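Local coordinates for probable amidase (PDB 2DC0), which is a probable amidase, a member of the amidase family folded around a large mixed beta-sheet with helices packed on both faces, at residues Y188-L193 against I222-S227; P236-P241 against L423-W428; R272-P277 against R346-L351; L351-Q356 against G409-G414; L391-L396 against G414-D419. One frame throughout, in Å; residues are numbered along the deposited sequence.

The five contacts run from surface chemistry to core packing. Contact 4 lies deepest and is the only true strand pairing, with backbone hydrogen bonds between buried residues. Contact 3 shares strand 350-354 with it but reaches past strand 237-240 to the surface, where valines and an arginine meet more loosely. Contact 2 uses that intervening strand and sets helix 419-430 against it through purely apolar and CH-pi packing. Contact 5 shares G414 with contact 4 and closes the base of the hairpin in which strand 406-413 takes part. Contact 1, partly buried, relies on a salt bridge and a water, and joins contact 5 through R190 and D419. Contacts 1 and 5 both touch the second subunit.

Contact 1 of 5, residues Y188-L193 against I222-S227; sequences YGRVSL and ILAGES
R190 reaches across to A224 and E226 and shows how a long side chain can serve apolar and charged partners in turn. Its CG, placed anti to the backbone N by a chi1 of -171°, is the first atom beyond CB to touch the other segment: it packs 3.7 Å from the A224 CB, and the E226 OE2 approaches the same carbon from another direction. The chain then bends at chi3 (-69°), which turns NE out of the extended line. At the tip, NH1 forms a salt bridge with E226, lying 3.1 Å from OE2, although the N-H direction makes the hydrogen bond weak. The carboxylate lies at the edge of the guanidinium, its plane turned 52° from it, and the two side chains cross at about a right angle. NH2 forms a salt bridge with D419, the stronger polar partner, so the guanidinium is shared between two carboxylates.

Next to it V191 straddles the L223 CB, with CG1 and CG2 each 3.8 Å away. A water ties the backbones, accepting from S192 N and donating to L223 O, each at 2.8 Å. G225, with positive phi, is the C' residue of the Schellman motif that ends helix 213-224 and leads the chain round to E226.

The loop following strand 182-185 thus rests on the C-terminal end of helix 213-224, with V191 and L223 also reaching strand 206-210, L223 touching helix 99-106, and R190 packing on L339 of the second subunit.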
# COMPACT_ATOMS: atom_id res chain seq x y z
N TYR A 188 9.40 3.00 -0.54
CA TYR A 188 9.75 1.62 -0.86
C TYR A 188 10.15 1.48 -2.33
O TYR A 188 9.50 2.06 -3.21
CB TYR A 188 8.56 0.69 -0.57
CG TYR A 188 8.81 -0.75 -0.94
CD1 TYR A 188 9.51 -1.61 -0.09
CD2 TYR A 188 8.33 -1.27 -2.16
CE1 TYR A 188 9.73 -2.94 -0.43
CE2 TYR A 188 8.55 -2.60 -2.50
CZ TYR A 188 9.24 -3.43 -1.64
OH TYR A 188 9.46 -4.75 -1.99
N GLY A 189 11.22 0.73 -2.59
CA GLY A 189 11.66 0.48 -3.94
C GLY A 189 12.38 1.57 -4.72
O GLY A 189 12.92 1.29 -5.79
N ARG A 190 12.39 2.80 -4.22
CA ARG A 190 13.05 3.87 -4.96
C ARG A 190 14.54 3.54 -5.17
O ARG A 190 15.09 3.79 -6.24
CB ARG A 190 12.90 5.20 -4.23
CG ARG A 190 13.39 6.38 -5.04
CD ARG A 190 13.15 7.69 -4.31
NE ARG A 190 11.73 8.03 -4.21
CZ ARG A 190 10.98 8.46 -5.23
NH1 ARG A 190 11.52 8.60 -6.43
NH2 ARG A 190 9.70 8.75 -5.03
N VAL A 191 15.18 2.99 -4.14
CA VAL A 191 16.59 2.61 -4.25
C VAL A 191 16.60 1.09 -4.37
O VAL A 191 16.05 0.38 -3.52
CB VAL A 191 17.40 3.05 -3.00
CG1 VAL A 191 18.84 2.56 -3.12
CG2 VAL A 191 17.38 4.57 -2.88
N SER A 192 17.22 0.58 -5.42
CA SER A 192 17.27 -0.85 -5.66
C SER A 192 17.96 -1.67 -4.59
O SER A 192 19.03 -1.31 -4.11
CB SER A 192 17.92 -1.16 -7.01
OG SER A 192 18.05 -2.55 -7.18
N LEU A 193 17.34 -2.79 -4.23
CA LEU A 193 17.90 -3.70 -3.26
C LEU A 193 18.38 -4.97 -3.97
O LEU A 193 18.61 -6.00 -3.34
CB LEU A 193 16.86 -4.05 -2.19
CG LEU A 193 16.79 -3.03 -1.04
CD1 LEU A 193 15.56 -3.29 -0.18
CD2 LEU A 193 18.06 -3.13 -0.20
N ILE A 222 21.41 9.96 -6.30
CA ILE A 222 22.40 9.10 -6.92
C ILE A 222 22.02 7.63 -6.75
O ILE A 222 22.13 6.84 -7.68
CB ILE A 222 23.81 9.32 -6.31
CG1 ILE A 222 24.25 10.77 -6.52
CG2 ILE A 222 24.81 8.35 -6.92
CD1 ILE A 222 24.35 11.28 -7.99
N LEU A 223 21.57 7.27 -5.55
CA LEU A 223 21.18 5.89 -5.27
C LEU A 223 19.95 5.46 -6.05
O LEU A 223 19.84 4.31 -6.47
CB LEU A 223 20.90 5.72 -3.78
CG LEU A 223 22.14 5.72 -2.88
CD1 LEU A 223 21.73 5.88 -1.42
CD2 LEU A 223 22.92 4.43 -3.09
N ALA A 224 19.03 6.40 -6.25
CA ALA A 224 17.80 6.12 -6.98
C ALA A 224 18.00 6.26 -8.48
O ALA A 224 17.23 5.74 -9.27
CB ALA A 224 16.70 7.06 -6.51
N GLY A 225 19.05 6.99 -8.86
CA GLY A 225 19.33 7.20 -10.27
C GLY A 225 18.36 8.17 -10.91
O GLY A 225 18.08 8.09 -12.10
N GLU A 226 17.82 9.09 -10.12
CA GLU A 226 16.88 10.07 -10.64
C GLU A 226 16.93 11.33 -9.79
O GLU A 226 17.30 11.28 -8.61
CB GLU A 226 15.46 9.50 -10.64
CG GLU A 226 14.92 9.19 -9.24
CD GLU A 226 13.60 8.43 -9.26
OE1 GLU A 226 12.66 8.86 -9.98
OE2 GLU A 226 13.48 7.41 -8.55
N SER A 227 16.58 12.46 -10.38
CA SER A 227 16.59 13.71 -9.63
C SER A 227 15.31 13.80 -8.81
O SER A 227 14.26 13.30 -9.21
CB SER A 227 16.68 14.91 -10.57
OG SER A 227 15.50 15.04 -11.34
O HOH W 1 18.54 2.06 -7.40

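Contact 2 of 5, residues P236-P241 against L423-W428; sequences PVFGVP and LALGGW
P236 and F238 on one side, L425 and W428 on the other, form a small example of alpha/beta packing, in which helix 419-430 lies on a face of the mixed sheet and meets strand 237-240 and the proline just before it. The first shell is apolar throughout. P236 makes a CH-pi contact, its CG standing 3.8 Å from the centroid of the six-membered ring of W428 and only 8° off the ring normal, over one face. The same proline uses CB to touch the L425 CD2 at 3.7 Å, and so meets two residues separated by nearly one helical turn. F238 comes in beside it: the ring of F238 meets L425 CD2 obliquely through CE1 and CZ, each at 4.1 Å, while L425 and F238 slide past each other in opposite directions.

W428 has CG anti to the backbone N (chi1 -174°), and chi2 of 88° then turns the indole so that one face meets P236.

A second shell holds the strand in place. F238 exchanges backbone hydrogen bonds with E270 and R272 in strand 270-273, V237 and G239 pair with D349 and A350 on the opposite flank, and F238 also packs on L352. W428 is joined by R432 in a cation-pi pair and touches A269. Where the two rings meet, W428 CZ3 lies near the plane of the F238 ring at its edge, 4.0 Å from CE2.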
# COMPACT_ATOMS: atom_id res chain seq x y z
N PRO A 236 4.79 25.43 6.75
CA PRO A 236 4.58 23.99 6.78
C PRO A 236 3.54 23.61 7.83
O PRO A 236 3.45 24.24 8.89
CB PRO A 236 5.97 23.45 7.12
CG PRO A 236 6.54 24.54 7.98
CD PRO A 236 6.14 25.78 7.23
N VAL A 237 2.75 22.59 7.53
CA VAL A 237 1.72 22.11 8.45
C VAL A 237 2.13 20.69 8.84
O VAL A 237 2.20 19.80 7.99
CB VAL A 237 0.33 22.06 7.78
CG1 VAL A 237 -0.71 21.53 8.77
CG2 VAL A 237 -0.07 23.46 7.30
N PHE A 238 2.41 20.49 10.12
CA PHE A 238 2.84 19.19 10.61
C PHE A 238 1.75 18.51 11.42
O PHE A 238 1.12 19.13 12.28
CB PHE A 238 4.09 19.35 11.48
CG PHE A 238 5.29 19.86 10.72
CD1 PHE A 238 5.96 19.04 9.82
CD2 PHE A 238 5.76 21.16 10.93
CE1 PHE A 238 7.08 19.51 9.13
CE2 PHE A 238 6.88 21.63 10.25
CZ PHE A 238 7.54 20.80 9.35
N GLY A 239 1.53 17.23 11.13
CA GLY A 239 0.54 16.47 11.86
C GLY A 239 1.22 15.65 12.94
O GLY A 239 2.29 15.07 12.71
N VAL A 240 0.62 15.61 14.13
CA VAL A 240 1.19 14.87 15.25
C VAL A 240 0.17 13.82 15.70
O VAL A 240 -0.92 14.16 16.15
CB VAL A 240 1.53 15.82 16.42
CG1 VAL A 240 2.06 15.04 17.60
CG2 VAL A 240 2.56 16.85 15.96
N PRO A 241 0.53 12.53 15.58
CA PRO A 241 -0.34 11.42 15.97
C PRO A 241 -0.28 11.13 17.46
O PRO A 241 0.27 10.12 17.90
CB PRO A 241 0.18 10.27 15.12
CG PRO A 241 1.66 10.54 15.11
CD PRO A 241 1.73 12.04 14.89
N LEU A 423 12.33 15.55 2.33
CA LEU A 423 13.69 16.08 2.41
C LEU A 423 13.69 17.60 2.52
O LEU A 423 14.51 18.17 3.24
CB LEU A 423 14.49 15.62 1.18
CG LEU A 423 14.79 14.11 1.24
CD1 LEU A 423 15.27 13.60 -0.12
CD2 LEU A 423 15.84 13.86 2.31
N ALA A 424 12.77 18.26 1.82
CA ALA A 424 12.68 19.71 1.89
C ALA A 424 12.26 20.13 3.30
O ALA A 424 12.84 21.05 3.89
CB ALA A 424 11.67 20.23 0.86
N LEU A 425 11.25 19.47 3.85
CA LEU A 425 10.79 19.79 5.20
C LEU A 425 11.89 19.48 6.21
O LEU A 425 12.02 20.16 7.22
CB LEU A 425 9.52 19.00 5.54
CG LEU A 425 8.26 19.40 4.76
CD1 LEU A 425 7.20 18.31 4.91
CD2 LEU A 425 7.73 20.74 5.26
N GLY A 426 12.68 18.44 5.93
CA GLY A 426 13.76 18.09 6.82
C GLY A 426 14.81 19.19 6.86
O GLY A 426 15.34 19.52 7.92
N GLY A 427 15.09 19.76 5.70
CA GLY A 427 16.07 20.83 5.63
C GLY A 427 15.58 22.06 6.37
O GLY A 427 16.35 22.76 7.04
N TRP A 428 14.29 22.33 6.24
CA TRP A 428 13.67 23.47 6.90
C TRP A 428 13.79 23.31 8.41
O TRP A 428 14.15 24.26 9.12
CB TRP A 428 12.19 23.55 6.51
CG TRP A 428 11.50 24.77 7.03
CD1 TRP A 428 11.42 26.00 6.42
CD2 TRP A 428 10.78 24.89 8.26
NE1 TRP A 428 10.69 26.87 7.20
CE2 TRP A 428 10.29 26.21 8.34
CE3 TRP A 428 10.51 24.00 9.32
CZ2 TRP A 428 9.54 26.67 9.43
CZ3 TRP A 428 9.75 24.46 10.40
CH2 TRP A 428 9.28 25.79 10.45

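Contact 3 of 5, residues R272-P277 against R346-L351; sequences REVSLP and RGVDAL
V274 and L351 make the closest apolar touch of this surface contact, with V274 CG2 4.0 Å from L351 CD2 and the two side chains crossing obliquely. The other methyl of V274, CG1, is anti to the carbonyl carbon (chi1 -62°) and faces V348 CG1 at a looser 4.3 Å. One branched residue therefore meets two partners, one methyl to each.

The polar approach is of another kind. R272 extends from CG to NE and brings NH1 within 3.4 Å of the G347 O, yet at an angle too poor for a hydrogen bond. The firm partner of its guanidinium is E270, which forms a salt bridge with NE. G347, with a positive phi of 88°, turns the chain between helix 324-345 and the strand beginning at A350.

Backbone pairing between these segments is absent because strand 237-240 runs between them, bonded to R272 and V274 on one flank and to D349 and A350 on the other. Strands 270-273 and 350-354 are parallel to it, and the all-helical connection, ending with helix 324-345, forms an extended beta-alpha-beta crossover that skips over strand 237-240, as in alpha/beta folds.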
# COMPACT_ATOMS: atom_id res chain seq x y z
N ARG A 272 -0.90 20.34 13.89
CA ARG A 272 -2.24 19.80 14.01
C ARG A 272 -2.21 18.37 14.52
O ARG A 272 -1.40 17.56 14.06
CB ARG A 272 -2.97 19.82 12.66
CG ARG A 272 -3.15 21.20 12.05
CD ARG A 272 -3.87 21.11 10.70
NE ARG A 272 -3.90 22.39 10.00
CZ ARG A 272 -4.41 22.58 8.79
NH1 ARG A 272 -4.95 21.57 8.13
NH2 ARG A 272 -4.38 23.79 8.23
N GLU A 273 -3.08 18.06 15.47
CA GLU A 273 -3.15 16.70 15.98
C GLU A 273 -3.85 15.87 14.92
O GLU A 273 -4.77 16.35 14.26
CB GLU A 273 -3.99 16.62 17.26
CG GLU A 273 -3.97 15.22 17.87
CD GLU A 273 -4.97 15.03 18.99
OE1 GLU A 273 -5.36 16.03 19.63
OE2 GLU A 273 -5.34 13.87 19.24
N VAL A 274 -3.39 14.64 14.72
CA VAL A 274 -4.00 13.73 13.76
C VAL A 274 -4.18 12.39 14.46
O VAL A 274 -3.52 12.13 15.47
CB VAL A 274 -3.11 13.50 12.49
CG1 VAL A 274 -2.90 14.80 11.74
CG2 VAL A 274 -1.79 12.87 12.89
N SER A 275 -5.06 11.55 13.93
CA SER A 275 -5.30 10.24 14.53
C SER A 275 -4.64 9.14 13.70
O SER A 275 -4.81 9.08 12.48
CB SER A 275 -6.81 9.96 14.62
OG SER A 275 -7.05 8.64 15.08
N LEU A 276 -3.89 8.29 14.36
CA LEU A 276 -3.18 7.17 13.74
C LEU A 276 -3.14 5.97 14.68
O LEU A 276 -2.08 5.62 15.19
CB LEU A 276 -1.91 7.67 13.04
CG LEU A 276 -1.03 6.60 12.39
CD1 LEU A 276 -1.11 6.72 10.87
CD2 LEU A 276 0.40 6.75 12.87
N PRO A 277 -4.31 5.37 14.96
CA PRO A 277 -4.43 4.22 15.87
C PRO A 277 -3.44 3.10 15.60
O PRO A 277 -2.65 2.74 16.46
CB PRO A 277 -5.88 3.77 15.65
CG PRO A 277 -6.58 5.04 15.28
CD PRO A 277 -5.60 5.67 14.32
N ARG A 346 -3.52 13.27 5.14
CA ARG A 346 -4.37 14.19 4.39
C ARG A 346 -4.48 15.55 5.08
O ARG A 346 -4.81 15.62 6.26
CB ARG A 346 -5.78 13.61 4.21
CG ARG A 346 -5.88 12.49 3.20
CD ARG A 346 -7.30 11.94 3.12
NE ARG A 346 -8.28 12.97 2.73
CZ ARG A 346 -8.41 13.47 1.51
NH1 ARG A 346 -7.63 13.04 0.52
NH2 ARG A 346 -9.31 14.41 1.27
N GLY A 347 -4.20 16.62 4.35
CA GLY A 347 -4.31 17.94 4.94
C GLY A 347 -3.07 18.47 5.65
O GLY A 347 -3.07 19.62 6.08
N VAL A 348 -2.04 17.64 5.81
CA VAL A 348 -0.80 18.09 6.45
C VAL A 348 0.37 17.81 5.51
O VAL A 348 0.27 16.98 4.61
CB VAL A 348 -0.54 17.38 7.83
CG1 VAL A 348 -1.68 17.68 8.80
CG2 VAL A 348 -0.38 15.87 7.64
N ASP A 349 1.48 18.52 5.70
CA ASP A 349 2.64 18.31 4.83
C ASP A 349 3.42 17.07 5.23
O ASP A 349 4.03 16.41 4.39
CB ASP A 349 3.53 19.55 4.84
CG ASP A 349 2.85 20.77 4.24
OD1 ASP A 349 2.32 20.64 3.11
OD2 ASP A 349 2.83 21.84 4.89
N ALA A 350 3.39 16.75 6.51
CA ALA A 350 4.09 15.57 7.01
C ALA A 350 3.71 15.32 8.45
O ALA A 350 3.12 16.18 9.10
CB ALA A 350 5.60 15.76 6.90
N LEU A 351 4.05 14.14 8.94
CA LEU A 351 3.80 13.80 10.32
C LEU A 351 5.14 13.97 11.02
O LEU A 351 6.19 13.80 10.40
CB LEU A 351 3.35 12.34 10.47
CG LEU A 351 2.11 11.90 9.69
CD1 LEU A 351 1.71 10.49 10.10
CD2 LEU A 351 0.97 12.88 9.95

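Contact 4 of 5, residues L351-Q356 against G409-G414; sequences LLLPVQ and GLQVVG
V413 O accepts the backbone N-H of L351 at 2.8 Å, starting a run of antiparallel hydrogen bonds. V413 N gives its own hydrogen back to L351 O, at 174°, and L353 pairs with Q411 in the same fashion, the L353 N to Q411 O bond being weak at 3.3 Å. P354 faces L410 in a non-hydrogen-bonded pair, where a missing N-H costs nothing, and the alternation continues with V355 N, which reaches G409 O at 3.0 Å from above the carbonyl plane.

Side chains alternate between the faces. L351, L353, Q411 and V413 share one, with L353 CD2 3.9 Å from V413 CG2. On the other, L352 and V412 lie side by side, pointing the same way, and L352 CD2 also meets L410 CD2 at 4.2 Å. V355 crosses Q411 at about a right angle: its CG2, anti to the backbone N, lies 3.5 Å from Q411 CG, while CG1, between N and the carbonyl carbon (chi1 75°), lies against G409.

Strand 406-413 sits between 350-354 and 395-403, bonded to the latter through L396 and L398. F388 of helix 386-390 covers the face with L353, Q411 and V413, and F257 of helix 251-263 packs on P354 and L410.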
# COMPACT_ATOMS: atom_id res chain seq x y z
N LEU A 351 4.05 14.14 8.94
CA LEU A 351 3.80 13.80 10.32
C LEU A 351 5.14 13.97 11.02
O LEU A 351 6.19 13.80 10.40
CB LEU A 351 3.35 12.34 10.47
CG LEU A 351 2.11 11.90 9.69
CD1 LEU A 351 1.71 10.49 10.10
CD2 LEU A 351 0.97 12.88 9.95
N LEU A 352 5.08 14.32 12.30
CA LEU A 352 6.26 14.49 13.13
C LEU A 352 6.06 13.63 14.38
O LEU A 352 4.97 13.60 14.95
CB LEU A 352 6.43 15.94 13.58
CG LEU A 352 6.83 17.01 12.57
CD1 LEU A 352 7.12 18.32 13.31
CD2 LEU A 352 8.08 16.55 11.82
N LEU A 353 7.12 12.95 14.80
CA LEU A 353 7.11 12.12 16.00
C LEU A 353 8.54 11.68 16.27
O LEU A 353 9.32 11.52 15.33
CB LEU A 353 6.22 10.89 15.82
CG LEU A 353 6.63 9.86 14.77
CD1 LEU A 353 6.17 8.45 15.18
CD2 LEU A 353 6.03 10.26 13.43
N PRO A 354 8.91 11.49 17.54
CA PRO A 354 10.27 11.06 17.84
C PRO A 354 10.59 9.74 17.14
O PRO A 354 9.68 8.96 16.82
CB PRO A 354 10.25 10.90 19.36
CG PRO A 354 9.24 11.90 19.79
CD PRO A 354 8.14 11.69 18.77
N VAL A 355 11.87 9.49 16.90
CA VAL A 355 12.28 8.26 16.25
C VAL A 355 12.58 7.21 17.32
O VAL A 355 12.70 6.02 17.02
CB VAL A 355 13.53 8.47 15.38
CG1 VAL A 355 14.77 8.59 16.26
CG2 VAL A 355 13.68 7.33 14.39
N GLN A 356 12.67 7.66 18.57
CA GLN A 356 12.97 6.81 19.71
C GLN A 356 12.26 7.36 20.96
O GLN A 356 12.03 8.57 21.06
CB GLN A 356 14.49 6.80 19.94
CG GLN A 356 15.04 8.21 20.16
CD GLN A 356 16.54 8.30 19.97
OE1 GLN A 356 17.32 7.91 20.84
NE2 GLN A 356 16.94 8.81 18.82
N GLY A 409 16.56 11.46 18.05
CA GLY A 409 16.12 11.85 16.72
C GLY A 409 14.64 12.11 16.52
O GLY A 409 13.80 11.70 17.32
N LEU A 410 14.33 12.81 15.42
CA LEU A 410 12.96 13.15 15.06
C LEU A 410 12.61 12.54 13.71
O LEU A 410 13.44 12.52 12.79
CB LEU A 410 12.81 14.68 14.96
CG LEU A 410 11.44 15.21 14.53
CD1 LEU A 410 10.43 15.03 15.68
CD2 LEU A 410 11.55 16.70 14.18
N GLN A 411 11.39 12.04 13.59
CA GLN A 411 10.93 11.46 12.34
C GLN A 411 10.03 12.44 11.60
O GLN A 411 9.17 13.07 12.20
CB GLN A 411 10.14 10.18 12.58
CG GLN A 411 10.96 8.96 12.94
CD GLN A 411 10.10 7.71 13.00
OE1 GLN A 411 9.34 7.51 13.94
NE2 GLN A 411 10.21 6.87 11.98
N VAL A 412 10.26 12.56 10.29
CA VAL A 412 9.47 13.40 9.42
C VAL A 412 8.90 12.39 8.42
O VAL A 412 9.64 11.82 7.64
CB VAL A 412 10.33 14.44 8.67
CG1 VAL A 412 9.44 15.32 7.79
CG2 VAL A 412 11.12 15.30 9.67
N VAL A 413 7.58 12.18 8.48
CA VAL A 413 6.90 11.20 7.63
C VAL A 413 6.06 11.83 6.52
O VAL A 413 5.18 12.65 6.80
CB VAL A 413 5.96 10.32 8.48
CG1 VAL A 413 5.35 9.22 7.62
CG2 VAL A 413 6.73 9.72 9.66
N GLY A 414 6.30 11.44 5.27
CA GLY A 414 5.53 11.99 4.16
C GLY A 414 4.69 10.95 3.44
O GLY A 414 4.75 9.76 3.76

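Contact 5 of 5, residues L391-L396 against G414-D419; sequences LGVPTL and GAYGED
The carbonyl oxygens of L391 and G392 both pack against the ring of Y416, whose CG is anti to the backbone N (chi1 -151°). L391 O lies at the ring edge, 3.4 Å from CE1, and also takes a weak hydrogen bond from R338. G392 O stands over one ring face, 3.6 Å above the plane and offset toward the rim. G392 ends helix 386-390 in a Schellman motif, and its lack of a side chain lets the Y416 ring come close.

V393 follows, its CG1 4.1 Å from Y416 CD1 and its CB 3.3 Å from G414 O, a buried oxygen with no partner in the model. V393 O is bonded by T395 OG1 and K185.

P394 carries the largest share. Its O receives the G414 N-H at 3.0 Å, almost straight (175°) and nearly along the C=O axis. Its ring packs into the following bend, with CD 3.1 Å from A415 O and CB 3.8 Å from D419 CG. D419 is held by S187 and R190.

T395 and L396 begin strand 395-403, L396 bonding to V412. Opposite, a type II beta turn from A415 to E418 is closed by E418 N to A415 O, with G417 at positive phi. E418, the N-cap of helix 419-430, forms a salt bridge with R346 of the second subunit. A type II turn thus leads from strand 406-413 into helix 419-430 beside the open end of its hairpin with strand 395-403.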
# COMPACT_ATOMS: atom_id res chain seq x y z
N LEU A 391 4.60 0.23 5.70
CA LEU A 391 3.75 0.77 4.64
C LEU A 391 4.50 1.45 3.48
O LEU A 391 3.88 1.94 2.55
CB LEU A 391 2.72 1.72 5.25
CG LEU A 391 1.76 1.02 6.24
CD1 LEU A 391 0.82 2.03 6.90
CD2 LEU A 391 0.95 -0.03 5.47
N GLY A 392 5.83 1.48 3.56
CA GLY A 392 6.65 2.03 2.49
C GLY A 392 6.75 3.53 2.21
O GLY A 392 7.25 3.91 1.16
N VAL A 393 6.30 4.37 3.14
CA VAL A 393 6.34 5.81 2.93
C VAL A 393 7.69 6.44 3.29
O VAL A 393 8.37 5.97 4.20
CB VAL A 393 5.22 6.52 3.71
CG1 VAL A 393 3.87 6.04 3.20
CG2 VAL A 393 5.35 6.25 5.19
N PRO A 394 8.09 7.50 2.58
CA PRO A 394 9.37 8.17 2.84
C PRO A 394 9.43 8.76 4.24
O PRO A 394 8.55 9.51 4.65
CB PRO A 394 9.43 9.24 1.75
CG PRO A 394 7.97 9.57 1.52
CD PRO A 394 7.33 8.20 1.53
N THR A 395 10.48 8.40 4.98
CA THR A 395 10.63 8.87 6.35
C THR A 395 12.07 9.28 6.66
O THR A 395 13.00 8.51 6.46
CB THR A 395 10.19 7.79 7.35
OG1 THR A 395 8.90 7.29 6.96
CG2 THR A 395 10.11 8.37 8.75
N LEU A 396 12.22 10.50 7.15
CA LEU A 396 13.53 11.03 7.50
C LEU A 396 13.74 11.04 9.00
O LEU A 396 12.81 11.30 9.76
CB LEU A 396 13.65 12.47 6.98
CG LEU A 396 14.92 13.23 7.33
CD1 LEU A 396 16.08 12.63 6.53
CD2 LEU A 396 14.76 14.71 6.99
N GLY A 414 6.30 11.44 5.27
CA GLY A 414 5.53 11.99 4.16
C GLY A 414 4.69 10.95 3.44
O GLY A 414 4.75 9.76 3.76
N ALA A 415 3.89 11.40 2.48
CA ALA A 415 3.04 10.51 1.70
C ALA A 415 3.92 9.68 0.76
O ALA A 415 5.04 10.07 0.45
CB ALA A 415 2.03 11.32 0.87
N TYR A 416 3.39 8.55 0.32
CA TYR A 416 4.10 7.64 -0.57
C TYR A 416 4.58 8.42 -1.79
O TYR A 416 3.82 9.17 -2.40
CB TYR A 416 3.15 6.52 -0.99
CG TYR A 416 3.82 5.20 -1.30
CD1 TYR A 416 3.73 4.11 -0.42
CD2 TYR A 416 4.56 5.04 -2.46
CE1 TYR A 416 4.35 2.89 -0.72
CE2 TYR A 416 5.18 3.83 -2.77
CZ TYR A 416 5.07 2.77 -1.89
OH TYR A 416 5.69 1.58 -2.20
N GLY A 417 5.86 8.25 -2.14
CA GLY A 417 6.42 8.94 -3.29
C GLY A 417 6.81 10.39 -3.07
O GLY A 417 7.39 11.01 -3.96
N GLU A 418 6.53 10.95 -1.90
CA GLU A 418 6.88 12.34 -1.67
C GLU A 418 8.21 12.56 -0.96
O GLU A 418 8.32 13.36 -0.04
CB GLU A 418 5.74 13.05 -0.92
CG GLU A 418 4.44 13.09 -1.72
CD GLU A 418 4.67 13.46 -3.19
OE1 GLU A 418 5.25 14.53 -3.47
OE2 GLU A 418 4.27 12.67 -4.08
N ASP A 419 9.23 11.83 -1.43
CA ASP A 419 10.57 11.91 -0.87
C ASP A 419 11.13 13.32 -0.90
O ASP A 419 11.78 13.76 0.05
CB ASP A 419 11.51 10.99 -1.65
CG ASP A 419 11.02 9.56 -1.70
OD1 ASP A 419 11.80 8.66 -1.31
OD2 ASP A 419 9.86 9.33 -2.13